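Local coordinates for fumarate lyase (Mesorhizobium sp., PDB 3C8T), which belongs to the fumarase/aspartase superfamily of lyases, mainly helical enzymes that assemble as tetramers around a central bundle of long helices, at residues V166-S169 / A170-H174; A293-V296 / R297-T301; I335-Q338 / A339-M342; E402-R405 / T406-E409. All coordinates share one frame; numbering follows the deposited sequence.

Contacts 1, 2 and 3 each span about two turns of a long helix in the central bundle, with centres about 11 Å from the centre of the chain; contact 4 lies about 52 Å from that centre, at one end of the elongated subunit. Contacts 2 and 3, on consecutive helices 284-306 and 315-344, touch where Ala293 N meets Ile335 CD1 at 3.7 Å, while the centres of contacts 1 and 3 are about 15 Å apart. Helix 229-255 packs against all three. Contacts 1 and 2 also reach the second subunit, and contact 2 the third and fourth; contacts 3 and 4 meet no other chain of the tetramer.

Contact 1. Residues V166-S169 / A170-H174; sequences VWLS and AFDRH
Arg173 folds back along its helix until its guanidinium lies over the carbonyl of Ser169, with Ser169 O 3.8 Å above the plane and over its centre. Chi1 of -70° sends the chain back along the helix, and a bend at chi3 curls the guanidinium in over the carbonyl. A water bridges the two side chains, donating a hydrogen bond to Ser169 OG and accepting one from Arg173 NH2 (3.2 Å). The hydroxyl in turn donates to Val166 O, the OG to O distance being 2.7 Å; chi1 of 73° swings OG back over the preceding turn for this bond. On another side of the helix Leu168 CD1 packs against the carboxylate of Asp172, 3.6 Å from its OD1. Phe171 presents its ring edge to the backbone, CD2 lying 3.1 Å from Trp167 O. Beneath these side chains Asp172 N bonds Leu168 O at 2.9 Å. Further out, Asp172 forms salt bridges with Arg131 and Arg443, and Arg173 with Asp229 of the second subunit, while Trp167 NE1 bonds Asp251. Trp167 and Phe171 face helices 104-140 and 229-255. Such a helix, packed by its own chain and by a neighbouring subunit, is typical of the central bundle of fumarase/aspartase-type lyases.

Contact 2. Residues A293-V296 / R297-T301; sequences ARIV and RNHAT
Ile295 and His299 lie side by side and point the same way, one helical turn apart, in the close-packed part of this contact. The methyl CG2 of Ile295 comes 3.4 Å from His299 NE2, and the imidazole carbon CD2 sits 3.1 Å from Ile295 O, approaching it obliquely. With His299 CG anti to its carbonyl carbon (chi1 -62°), the ring leans back over the preceding turn. Backbone bonds set the spacing underneath: His299 N reaches Ile295 O at 2.9 Å, and Ala300 N reaches Val296 O at the same distance. Val296 packs on helices 229-255 and 315-344, and His299 on the latter.

Between the two arginines the fit is looser, and Arg294 is partly exposed. Arg294 and Arg297 run at a slant to each other, their guanidinium planes 74° apart, and the nearest side-chain approach is Arg294 CG over one face of the Arg297 group, 4.1 Å from NH1. A firmer hold comes from the next residue: Arg297 NH2 donates to Asn298 OD1 at 3.1 Å, nearly straight (168°) and with the oxygen in the guanidinium plane, which helps fix the rotation of that group. Arg294 turns its NH1 back to Leu290 O. Arg297 is buried and forms salt bridges with Asp305 of the third subunit and Asp305 of the second; these carboxylates probably offset the closeness of the like-charged Arg297 of the fourth subunit. Helices from four subunits meeting in this way are typical of the tetrameric core of the fumarase/aspartase superfamily.

Contact 3. Residues I335-Q338 / A339-M342; sequences ILYQ and AEFM
Aromatic and apolar contact joins Tyr337 to Phe341, one turn further along helix 315-344. Their side chains run obliquely to each other, with Tyr337 CZ 4.3 Å from Phe341 CB and the phenol OH 4.1 Å from Phe341 CD1. The rings do not stack. Tyr337 CG is anti to the backbone N (chi1 171°), which carries the ring forward along the helix toward Phe341. Both residues are exposed at the surface.

Polar and aromatic groups meet between Tyr337 and Glu340. The carboxylate stands almost perpendicular to the ring, their planes 85° apart, and brings OE2 to the ring edge at 3.9 Å from Tyr337 CD2. The same oxygen lies 3.6 Å from Tyr337 CA. Its stronger partner is Arg126 of helix 104-140, with which OE2 forms a salt bridge.

Main-chain hydrogen bonds supply the remaining link. Glu340 N donates to Leu336 O at 2.9 Å in a nearly straight bond (171°), and Met342 N reaches Gln338 O at 3.0 Å. On the buried side Ile335, Ala339 and Met342 face helix 229-255, while Gln338 OE1 bonds Ser285 of helix 284-306.

Chemically, this part of the helix turns mostly apolar side chains, along with the Ser285-bonded Gln338, to neighbouring helices and keeps Tyr337 and Phe341 at the surface; Glu340, set against the tyrosine edge, probably has its negative charge stabilised by Arg126.

Contact 4. Residues E402-R405 / T406-E409; sequences EVLR and TMPE
Met407 reaches back over Val403 and Leu404 and can be followed atom by atom. Its CB lies 3.4 Å from Leu404 O. CG, anti to the carbonyl carbon (chi1 -79°), comes 3.7 Å from Val403 O, and the sulfur rests against two apolar side chains, with SD 4.0 Å from Val403 CG1 and 4.1 Å from Leu404 CD2. Rotation about CG-SD (chi3 69°) turns the terminal CE off the line of the chain. Val403 runs alongside the methionine and points the same way, whereas Leu404 slants across it.

The turn beneath is type I, from Leu404 to Met407, and Met407 N donates to Leu404 O at 3.0 Å. Val403 O is gripped twice by Thr406: by OG1 in the carbonyl plane at 2.9 Å, and by the backbone N at 3.1 Å from above that plane. Arg405 NH1 binds the syn lone pair of Glu402 OE2 in a 2.8 Å salt bridge, while its NE pairs with Glu416 of helix 416-422. Met407 then takes the N-cap position of helix 408-414, so the turn joins two short helices; Val403 and Met407 pack on helix 379-395, and Leu404 on helix 416-422.

Contact 1. Residues V166-S169 / A170-H174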
loop_
_atom_site.group_PDB
_atom_site.type_symbol
_atom_site.label_atom_id
_atom_site.label_comp_id
_atom_site.label_asym_id
_atom_site.label_seq_id
_atom_site.Cartn_x
_atom_site.Cartn_y
_atom_site.Cartn_z
ATOM N N VAL A 166 -8.916 -21.900 -16.625
ATOM C CA VAL A 166 -7.800 -21.149 -16.073
ATOM C C VAL A 166 -8.256 -20.416 -14.778
ATOM O O VAL A 166 -7.584 -20.497 -13.735
ATOM C CB VAL A 166 -7.243 -20.179 -17.137
ATOM C CG1 VAL A 166 -6.413 -19.016 -16.492
ATOM C CG2 VAL A 166 -6.413 -20.935 -18.172
ATOM N N TRP A 167 -9.383 -19.709 -14.863
ATOM C CA TRP A 167 -9.979 -19.035 -13.713
ATOM C C TRP A 167 -10.235 -20.069 -12.610
ATOM O O TRP A 167 -9.894 -19.860 -11.460
ATOM C CB TRP A 167 -11.326 -18.419 -14.108
ATOM C CG TRP A 167 -11.296 -17.316 -15.155
ATOM C CD1 TRP A 167 -10.227 -16.516 -15.506
ATOM C CD2 TRP A 167 -12.414 -16.830 -15.892
ATOM N NE1 TRP A 167 -10.619 -15.596 -16.473
ATOM C CE2 TRP A 167 -11.958 -15.770 -16.716
ATOM C CE3 TRP A 167 -13.762 -17.204 -15.967
ATOM C CZ2 TRP A 167 -12.806 -15.084 -17.587
ATOM C CZ3 TRP A 167 -14.599 -16.536 -16.849
ATOM C CH2 TRP A 167 -14.108 -15.483 -17.653
ATOM N N LEU A 168 -10.845 -21.194 -12.979
ATOM C CA LEU A 168 -11.127 -22.245 -12.046
ATOM C C LEU A 168 -9.872 -22.775 -11.300
ATOM O O LEU A 168 -9.933 -23.054 -10.086
ATOM C CB LEU A 168 -11.831 -23.400 -12.783
ATOM C CG LEU A 168 -12.157 -24.685 -12.005
ATOM C CD1 LEU A 168 -12.997 -24.413 -10.670
ATOM C CD2 LEU A 168 -12.819 -25.745 -12.921
ATOM N N SER A 169 -8.757 -22.923 -12.022
ATOM C CA SER A 169 -7.564 -23.536 -11.470
ATOM C C SER A 169 -7.003 -22.810 -10.253
ATOM O O SER A 169 -6.544 -23.457 -9.298
ATOM C CB SER A 169 -6.482 -23.695 -12.533
ATOM O OG SER A 169 -5.914 -22.437 -12.839
ATOM N N ALA A 170 -7.052 -21.488 -10.310
ATOM C CA ALA A 170 -6.743 -20.583 -9.192
ATOM C C ALA A 170 -7.595 -20.855 -7.943
ATOM O O ALA A 170 -7.077 -20.836 -6.811
ATOM C CB ALA A 170 -6.943 -19.083 -9.649
ATOM N N PHE A 171 -8.895 -21.053 -8.157
ATOM C CA PHE A 171 -9.856 -21.269 -7.050
ATOM C C PHE A 171 -9.749 -22.655 -6.447
ATOM O O PHE A 171 -9.946 -22.827 -5.236
ATOM C CB PHE A 171 -11.276 -20.917 -7.471
ATOM C CG PHE A 171 -11.469 -19.456 -7.614
ATOM C CD1 PHE A 171 -11.668 -18.658 -6.479
ATOM C CD2 PHE A 171 -11.320 -18.842 -8.864
ATOM C CE1 PHE A 171 -11.781 -17.272 -6.599
ATOM C CE2 PHE A 171 -11.409 -17.469 -8.990
ATOM C CZ PHE A 171 -11.656 -16.679 -7.865
ATOM N N ASP A 172 -9.393 -23.633 -7.277
ATOM C CA ASP A 172 -8.966 -24.931 -6.777
ATOM C C ASP A 172 -7.786 -24.758 -5.854
ATOM O O ASP A 172 -7.747 -25.392 -4.816
ATOM C CB ASP A 172 -8.569 -25.854 -7.933
ATOM C CG ASP A 172 -9.779 -26.270 -8.806
ATOM O OD1 ASP A 172 -10.921 -26.257 -8.302
ATOM O OD2 ASP A 172 -9.578 -26.626 -9.984
ATOM N N ARG A 173 -6.804 -23.911 -6.209
ATOM C CA ARG A 173 -5.668 -23.707 -5.292
ATOM C C ARG A 173 -6.049 -22.937 -4.040
ATOM O O ARG A 173 -5.428 -23.147 -3.001
ATOM C CB ARG A 173 -4.432 -23.089 -5.956
ATOM C CG ARG A 173 -3.694 -24.004 -6.927
ATOM C CD ARG A 173 -2.502 -23.278 -7.622
ATOM N NE ARG A 173 -2.881 -22.145 -8.463
ATOM C CZ ARG A 173 -2.978 -22.166 -9.803
ATOM N NH1 ARG A 173 -2.757 -23.295 -10.497
ATOM N NH2 ARG A 173 -3.312 -21.045 -10.467
ATOM N N HIS A 174 -7.051 -22.057 -4.119
ATOM C CA HIS A 174 -7.390 -21.208 -2.967
ATOM C C HIS A 174 -8.096 -22.082 -1.948
ATOM O O HIS A 174 -7.882 -21.912 -0.737
ATOM C CB HIS A 174 -8.292 -19.995 -3.316
ATOM C CG HIS A 174 -7.645 -18.957 -4.206
ATOM N ND1 HIS A 174 -6.385 -18.445 -3.974
ATOM C CD2 HIS A 174 -8.126 -18.287 -5.285
ATOM C CE1 HIS A 174 -6.097 -17.546 -4.900
ATOM N NE2 HIS A 174 -7.141 -17.432 -5.709
HETATM O O HOH W 1 -3.469 -22.232 -13.463
#

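Contact 2. Residues A293-V296 / R297-T301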
loop_
_atom_site.group_PDB
_atom_site.type_symbol
_atom_site.label_atom_id
_atom_site.label_comp_id
_atom_site.label_asym_id
_atom_site.label_seq_id
_atom_site.Cartn_x
_atom_site.Cartn_y
_atom_site.Cartn_z
ATOM N N ALA A 293 -11.475 -5.837 -4.463
ATOM C CA ALA A 293 -10.148 -6.416 -4.496
ATOM C C ALA A 293 -9.041 -5.494 -4.018
ATOM O O ALA A 293 -8.132 -5.936 -3.307
ATOM C CB ALA A 293 -9.824 -6.936 -5.888
ATOM N N ARG A 294 -9.093 -4.226 -4.414
ATOM C CA ARG A 294 -8.145 -3.220 -3.916
ATOM C C ARG A 294 -8.331 -2.902 -2.435
ATOM O O ARG A 294 -7.358 -2.565 -1.761
ATOM C CB ARG A 294 -8.321 -1.883 -4.653
ATOM C CG ARG A 294 -7.647 -1.742 -5.924
ATOM C CD ARG A 294 -7.875 -2.928 -6.818
ATOM N NE ARG A 294 -7.099 -2.802 -8.047
ATOM C CZ ARG A 294 -7.654 -2.695 -9.247
ATOM N NH1 ARG A 294 -8.974 -2.712 -9.356
ATOM N NH2 ARG A 294 -6.896 -2.578 -10.333
ATOM N N ILE A 295 -9.577 -2.927 -1.950
ATOM C CA ILE A 295 -9.868 -2.621 -0.551
ATOM C C ILE A 295 -9.385 -3.777 0.348
ATOM O O ILE A 295 -8.817 -3.552 1.434
ATOM C CB ILE A 295 -11.386 -2.420 -0.314
ATOM C CG1 ILE A 295 -11.943 -1.202 -1.063
ATOM C CG2 ILE A 295 -11.701 -2.370 1.187
ATOM C CD1 ILE A 295 -11.238 0.046 -0.751
ATOM N N VAL A 296 -9.626 -5.010 -0.095
ATOM C CA VAL A 296 -9.108 -6.205 0.607
ATOM C C VAL A 296 -7.572 -6.182 0.614
ATOM O O VAL A 296 -6.963 -6.381 1.648
ATOM C CB VAL A 296 -9.627 -7.530 -0.022
ATOM C CG1 VAL A 296 -9.127 -8.734 0.808
ATOM C CG2 VAL A 296 -11.139 -7.526 -0.020
ATOM N N ARG A 297 -6.957 -5.883 -0.535
ATOM C CA ARG A 297 -5.513 -5.682 -0.587
ATOM C C ARG A 297 -5.060 -4.680 0.485
ATOM O O ARG A 297 -4.085 -4.914 1.170
ATOM C CB ARG A 297 -5.079 -5.215 -1.969
ATOM C CG ARG A 297 -3.549 -4.954 -2.115
ATOM C CD ARG A 297 -3.248 -3.993 -3.311
ATOM N NE ARG A 297 -3.653 -2.623 -2.973
ATOM C CZ ARG A 297 -3.842 -1.598 -3.817
ATOM N NH1 ARG A 297 -3.661 -1.715 -5.135
ATOM N NH2 ARG A 297 -4.256 -0.434 -3.311
ATOM N N ASN A 298 -5.764 -3.559 0.617
ATOM C CA ASN A 298 -5.440 -2.569 1.660
ATOM C C ASN A 298 -5.598 -3.159 3.063
ATOM O O ASN A 298 -4.785 -2.896 3.930
ATOM C CB ASN A 298 -6.359 -1.356 1.552
ATOM C CG ASN A 298 -5.935 -0.389 0.457
ATOM O OD1 ASN A 298 -4.909 -0.584 -0.251
ATOM N ND2 ASN A 298 -6.717 0.670 0.310
ATOM N N HIS A 299 -6.648 -3.948 3.296
ATOM C CA HIS A 299 -6.746 -4.613 4.620
ATOM C C HIS A 299 -5.551 -5.572 4.863
ATOM O O HIS A 299 -5.107 -5.708 5.990
ATOM C CB HIS A 299 -8.119 -5.274 4.845
ATOM C CG HIS A 299 -9.265 -4.288 4.822
ATOM N ND1 HIS A 299 -9.326 -3.194 5.665
ATOM C CD2 HIS A 299 -10.368 -4.216 4.036
ATOM C CE1 HIS A 299 -10.423 -2.499 5.404
ATOM N NE2 HIS A 299 -11.068 -3.096 4.417
ATOM N N ALA A 300 -5.032 -6.220 3.819
ATOM C CA ALA A 300 -3.849 -7.113 4.001
ATOM C C ALA A 300 -2.610 -6.298 4.363
ATOM O O ALA A 300 -1.883 -6.638 5.287
ATOM C CB ALA A 300 -3.591 -8.020 2.752
ATOM N N THR A 301 -2.393 -5.213 3.638
ATOM C CA THR A 301 -1.368 -4.220 3.969
ATOM C C THR A 301 -1.401 -3.777 5.434
ATOM O O THR A 301 -0.363 -3.836 6.096
ATOM C CB THR A 301 -1.476 -3.034 3.011
ATOM O OG1 THR A 301 -1.413 -3.557 1.684
ATOM C CG2 THR A 301 -0.308 -2.050 3.184
#

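Contact 3. Residues I335-Q338 / A339-M342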
loop_
_atom_site.group_PDB
_atom_site.type_symbol
_atom_site.label_atom_id
_atom_site.label_comp_id
_atom_site.label_asym_id
_atom_site.label_seq_id
_atom_site.Cartn_x
_atom_site.Cartn_y
_atom_site.Cartn_z
ATOM N N ILE A 335 -17.681 -9.659 -2.556
ATOM C CA ILE A 335 -17.197 -9.850 -3.951
ATOM C C ILE A 335 -17.202 -11.330 -4.404
ATOM O O ILE A 335 -17.494 -11.617 -5.587
ATOM C CB ILE A 335 -15.837 -9.091 -4.271
ATOM C CG1 ILE A 335 -14.646 -9.702 -3.544
ATOM C CG2 ILE A 335 -15.955 -7.606 -3.925
ATOM C CD1 ILE A 335 -13.382 -8.939 -3.802
ATOM N N LEU A 336 -16.916 -12.272 -3.487
ATOM C CA LEU A 336 -17.207 -13.697 -3.803
ATOM C C LEU A 336 -18.664 -13.929 -4.111
ATOM O O LEU A 336 -18.976 -14.677 -5.032
ATOM C CB LEU A 336 -16.785 -14.678 -2.723
ATOM C CG LEU A 336 -15.297 -14.973 -2.645
ATOM C CD1 LEU A 336 -15.000 -15.322 -1.198
ATOM C CD2 LEU A 336 -14.807 -16.057 -3.661
ATOM N N TYR A 337 -19.557 -13.286 -3.373
ATOM C CA TYR A 337 -20.981 -13.443 -3.679
ATOM C C TYR A 337 -21.348 -12.837 -5.055
ATOM O O TYR A 337 -22.138 -13.416 -5.828
ATOM C CB TYR A 337 -21.936 -12.929 -2.563
ATOM C CG TYR A 337 -23.340 -12.959 -3.112
ATOM C CD1 TYR A 337 -23.949 -11.786 -3.582
ATOM C CD2 TYR A 337 -24.010 -14.195 -3.304
ATOM C CE1 TYR A 337 -25.220 -11.822 -4.191
ATOM C CE2 TYR A 337 -25.278 -14.242 -3.893
ATOM C CZ TYR A 337 -25.870 -13.061 -4.338
ATOM O OH TYR A 337 -27.097 -13.094 -4.946
ATOM N N GLN A 338 -20.782 -11.676 -5.357
ATOM C CA GLN A 338 -20.977 -11.050 -6.680
ATOM C C GLN A 338 -20.487 -11.968 -7.797
ATOM O O GLN A 338 -21.162 -12.111 -8.805
ATOM C CB GLN A 338 -20.282 -9.691 -6.772
ATOM C CG GLN A 338 -20.946 -8.598 -5.958
ATOM C CD GLN A 338 -22.430 -8.451 -6.305
ATOM O OE1 GLN A 338 -22.794 -8.430 -7.468
ATOM N NE2 GLN A 338 -23.274 -8.374 -5.297
ATOM N N ALA A 339 -19.341 -12.623 -7.584
ATOM C CA ALA A 339 -18.802 -13.611 -8.559
ATOM C C ALA A 339 -19.667 -14.865 -8.710
ATOM O O ALA A 339 -19.889 -15.302 -9.842
ATOM C CB ALA A 339 -17.391 -13.981 -8.238
ATOM N N GLU A 340 -20.136 -15.438 -7.594
ATOM C CA GLU A 340 -21.125 -16.558 -7.615
ATOM C C GLU A 340 -22.333 -16.219 -8.532
ATOM O O GLU A 340 -22.746 -16.999 -9.360
ATOM C CB GLU A 340 -21.723 -16.847 -6.212
ATOM C CG GLU A 340 -20.877 -17.564 -5.180
ATOM C CD GLU A 340 -21.613 -17.688 -3.833
ATOM O OE1 GLU A 340 -22.499 -18.571 -3.717
ATOM O OE2 GLU A 340 -21.308 -16.921 -2.886
ATOM N N PHE A 341 -22.901 -15.045 -8.311
ATOM C CA PHE A 341 -24.066 -14.589 -9.024
ATOM C C PHE A 341 -23.781 -14.368 -10.508
ATOM O O PHE A 341 -24.522 -14.851 -11.354
ATOM C CB PHE A 341 -24.551 -13.288 -8.388
ATOM C CG PHE A 341 -25.673 -12.637 -9.135
ATOM C CD1 PHE A 341 -26.980 -13.129 -9.009
ATOM C CD2 PHE A 341 -25.440 -11.534 -9.934
ATOM C CE1 PHE A 341 -28.038 -12.538 -9.712
ATOM C CE2 PHE A 341 -26.493 -10.937 -10.636
ATOM C CZ PHE A 341 -27.794 -11.448 -10.527
ATOM N N MET A 342 -22.692 -13.652 -10.806
ATOM C CA MET A 342 -22.335 -13.284 -12.157
ATOM C C MET A 342 -21.976 -14.504 -12.993
ATOM O O MET A 342 -22.452 -14.634 -14.122
ATOM C CB MET A 342 -21.220 -12.227 -12.177
ATOM C CG MET A 342 -20.521 -11.988 -13.560
ATOM S SD MET A 342 -19.238 -10.732 -13.440
ATOM C CE MET A 342 -17.837 -11.673 -12.728
#

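Contact 4. Residues E402-R405 / T406-E409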
loop_
_atom_site.group_PDB
_atom_site.type_symbol
_atom_site.label_atom_id
_atom_site.label_comp_id
_atom_site.label_asym_id
_atom_site.label_seq_id
_atom_site.Cartn_x
_atom_site.Cartn_y
_atom_site.Cartn_z
ATOM N N GLU A 402 -6.511 -15.683 -49.357
ATOM C CA GLU A 402 -6.493 -15.031 -50.661
ATOM C C GLU A 402 -5.104 -14.481 -51.050
ATOM O O GLU A 402 -4.810 -14.354 -52.221
ATOM C CB GLU A 402 -7.561 -13.939 -50.792
ATOM C CG GLU A 402 -9.060 -14.337 -50.533
ATOM C CD GLU A 402 -9.642 -15.488 -51.403
ATOM O OE1 GLU A 402 -10.753 -15.982 -51.037
ATOM O OE2 GLU A 402 -9.041 -15.890 -52.439
ATOM N N VAL A 403 -4.250 -14.170 -50.082
ATOM C CA VAL A 403 -2.873 -13.772 -50.409
ATOM C C VAL A 403 -2.029 -15.019 -50.664
ATOM O O VAL A 403 -1.376 -15.131 -51.720
ATOM C CB VAL A 403 -2.241 -12.888 -49.312
ATOM C CG1 VAL A 403 -0.791 -12.550 -49.635
ATOM C CG2 VAL A 403 -3.034 -11.580 -49.140
ATOM N N LEU A 404 -2.088 -15.986 -49.742
ATOM C CA LEU A 404 -1.203 -17.173 -49.788
ATOM C C LEU A 404 -1.380 -18.067 -51.010
ATOM O O LEU A 404 -0.419 -18.669 -51.502
ATOM C CB LEU A 404 -1.327 -18.025 -48.507
ATOM C CG LEU A 404 -0.865 -17.403 -47.185
ATOM C CD1 LEU A 404 -1.099 -18.400 -46.052
ATOM C CD2 LEU A 404 0.594 -16.907 -47.228
ATOM N N ARG A 405 -2.617 -18.143 -51.478
ATOM C CA ARG A 405 -3.001 -18.942 -52.634
ATOM C C ARG A 405 -2.302 -18.498 -53.926
ATOM O O ARG A 405 -2.178 -19.294 -54.857
ATOM C CB ARG A 405 -4.527 -18.857 -52.834
ATOM C CG ARG A 405 -4.965 -17.680 -53.720
ATOM C CD ARG A 405 -6.469 -17.594 -53.889
ATOM N NE ARG A 405 -7.067 -18.758 -54.542
ATOM C CZ ARG A 405 -8.378 -18.915 -54.731
ATOM N NH1 ARG A 405 -9.240 -17.973 -54.328
ATOM N NH2 ARG A 405 -8.832 -20.018 -55.331
ATOM N N THR A 406 -1.878 -17.236 -53.997
ATOM C CA THR A 406 -1.243 -16.695 -55.201
ATOM C C THR A 406 0.284 -16.799 -55.094
ATOM O O THR A 406 0.985 -16.350 -56.003
ATOM C CB THR A 406 -1.596 -15.190 -55.457
ATOM O OG1 THR A 406 -0.983 -14.347 -54.475
ATOM C CG2 THR A 406 -3.096 -14.940 -55.482
ATOM N N MET A 407 0.781 -17.387 -53.988
ATOM C CA MET A 407 2.197 -17.398 -53.647
ATOM C C MET A 407 2.732 -18.825 -53.849
ATOM O O MET A 407 2.637 -19.653 -52.946
ATOM C CB MET A 407 2.400 -16.907 -52.184
ATOM C CG MET A 407 2.350 -15.358 -51.967
ATOM S SD MET A 407 2.436 -14.754 -50.231
ATOM C CE MET A 407 4.125 -15.151 -49.799
ATOM N N PRO A 408 3.304 -19.132 -55.036
ATOM C CA PRO A 408 3.566 -20.567 -55.327
ATOM C C PRO A 408 4.522 -21.280 -54.358
ATOM O O PRO A 408 4.459 -22.507 -54.219
ATOM C CB PRO A 408 4.128 -20.546 -56.772
ATOM C CG PRO A 408 3.633 -19.214 -57.347
ATOM C CD PRO A 408 3.729 -18.267 -56.162
ATOM N N GLU A 409 5.397 -20.522 -53.698
ATOM C CA GLU A 409 6.300 -21.090 -52.703
ATOM C C GLU A 409 5.549 -21.618 -51.452
ATOM O O GLU A 409 6.139 -22.312 -50.624
ATOM C CB GLU A 409 7.400 -20.072 -52.328
ATOM C CG GLU A 409 6.947 -18.790 -51.593
ATOM C CD GLU A 409 6.600 -17.611 -52.524
ATOM O OE1 GLU A 409 6.986 -16.465 -52.177
ATOM O OE2 GLU A 409 5.947 -17.813 -53.585
#